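PDB 2PO3: 4-dehydrase, which acts as a pyridoxal phosphate-dependent aminotransferase on a TDP-linked sugar in the biosynthesis of desosamine. Local coordinates for the interface of chains A and B. Coordinates in Å, arbitrary orientation; residue numbers count along the deposited sequence, not the author numbering. Chains: chain A/B, 4-dehydrase.

The interface of chains A and B. Residues chain A 48-49, 241-243, 245; chain B 75, 77, 197, 206.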
# COMPACT_ATOMS: atom_id res chain seq x y z
N SER A 48 0.40 12.73 -5.47
CA SER A 48 -0.45 11.71 -4.89
C SER A 48 -1.71 12.36 -4.36
O SER A 48 -2.02 13.50 -4.73
CB SER A 48 0.25 10.90 -3.78
OG SER A 48 -0.52 9.73 -3.52
N ASN A 49 -2.41 11.60 -3.49
CA ASN A 49 -3.63 12.03 -2.85
C ASN A 49 -4.64 12.56 -3.83
O ASN A 49 -4.80 13.77 -3.96
CB ASN A 49 -3.36 13.12 -1.78
CG ASN A 49 -2.39 12.68 -0.69
OD1 ASN A 49 -1.67 11.67 -0.83
ND2 ASN A 49 -2.35 13.44 0.41
N ASN A 241 -4.02 3.99 4.81
CA ASN A 241 -3.42 4.62 3.67
C ASN A 241 -3.36 3.55 2.59
O ASN A 241 -2.56 2.62 2.70
CB ASN A 241 -1.97 5.12 3.91
CG ASN A 241 -1.44 5.91 2.72
OD1 ASN A 241 -2.14 6.11 1.71
ND2 ASN A 241 -0.26 6.49 2.89
N ALA A 242 -4.19 3.66 1.56
CA ALA A 242 -4.18 2.68 0.47
C ALA A 242 -4.27 3.42 -0.84
O ALA A 242 -4.80 2.94 -1.85
CB ALA A 242 -5.35 1.72 0.61
N LYS A 243 -3.74 4.64 -0.78
CA LYS A 243 -3.73 5.60 -1.87
C LYS A 243 -2.83 5.23 -3.05
O LYS A 243 -1.74 4.70 -2.86
CB LYS A 243 -3.26 6.96 -1.31
CG LYS A 243 -4.37 7.95 -0.97
CD LYS A 243 -4.19 8.75 0.32
CE LYS A 243 -2.88 9.50 0.45
NZ LYS A 243 -1.86 8.83 1.27
N SER A 245 -0.58 6.69 -6.08
CA SER A 245 0.14 7.88 -6.44
C SER A 245 -0.02 8.16 -7.91
O SER A 245 -0.35 7.29 -8.72
CB SER A 245 1.63 7.77 -6.13
OG SER A 245 2.23 7.04 -7.18
N ASN B 75 3.85 2.57 1.95
CA ASN B 75 3.56 3.77 2.73
C ASN B 75 3.94 3.55 4.19
O ASN B 75 4.24 2.42 4.54
CB ASN B 75 2.13 4.32 2.52
CG ASN B 75 0.98 3.40 2.89
OD1 ASN B 75 0.81 2.99 4.05
ND2 ASN B 75 0.11 3.19 1.91
N THR B 77 1.99 4.14 6.92
CA THR B 77 0.82 3.53 7.60
C THR B 77 0.92 2.00 7.53
O THR B 77 0.86 1.29 8.54
CB THR B 77 -0.47 4.07 6.97
OG1 THR B 77 -0.42 5.48 7.09
CG2 THR B 77 -1.69 3.51 7.71
N HIS B 197 6.14 10.12 1.84
CA HIS B 197 5.04 10.68 1.09
C HIS B 197 5.51 11.94 0.36
O HIS B 197 6.40 12.66 0.85
CB HIS B 197 3.88 11.01 2.04
CG HIS B 197 2.66 11.58 1.38
ND1 HIS B 197 2.47 12.95 1.24
CD2 HIS B 197 1.56 10.97 0.87
CE1 HIS B 197 1.29 13.13 0.64
NE2 HIS B 197 0.71 11.95 0.40
N GLU B 206 4.85 7.83 -2.88
CA GLU B 206 4.15 7.26 -1.73
C GLU B 206 5.10 6.22 -1.25
O GLU B 206 5.64 5.51 -2.10
CB GLU B 206 2.82 6.54 -2.07
CG GLU B 206 1.62 7.50 -2.31
CD GLU B 206 0.90 7.88 -1.04
OE1 GLU B 206 1.16 7.40 0.04
OE2 GLU B 206 -0.04 8.77 -1.22
O HOH W 1 -0.14 4.55 -0.63
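Two loops of chain A, one with A:Ser48 and A:Asn49 between helices 31-44 and 52-65, the other with A:Asn241 to A:Ser245 just ahead of helix 246-276, meet loops of chain B carrying B:Asn75, B:His197 and B:Glu206 and the start of helix 76-87. The carboxylate of B:Glu206, its chain bent at chi2 (-86°), is the polar hub. Its OE2 accepts the hydroxyl OG of A:Ser48 at 2.5 Å on the anti lone pair and, on the syn lone pair, the ammonium NZ of A:Lys243 at 3.1 Å in a salt bridge. A:Lys243, bent along its length and crossing B:Glu206 at about a right angle, also gives NZ to the amide oxygen OD1 of A:Asn241 (2.8 Å) from above the carbonyl plane, so that this bond steadies both groups. The A:Asn241 amide stacks on that of B:Asn75, planes 10° apart and side chains running in opposite directions. B:Asn75 ND2 bonds to the backbone O of A:Asn241 (2.8 Å) from above the carbonyl plane, and a water 2.9 Å from the same ND2 links it to the backbone O of A:Lys243. B:Thr77 packs its CB against CB of A:Asn241. Farther along, B:His197, with CG anti to the backbone N, meets A:Asn49 tip to tip: NE2 donates almost straight (176° at H) to OD1 at 2.7 Å, with OD1 in the ring plane. The patch is part of a two-fold symmetric dimer interface, centred about 20 Å from A:Lys200, and A:Ser48, A:Asn49 and A:Asn241 also line a pocket for the external aldimine of the TDP-sugar and pyridoxal phosphate, which the two subunits probably share.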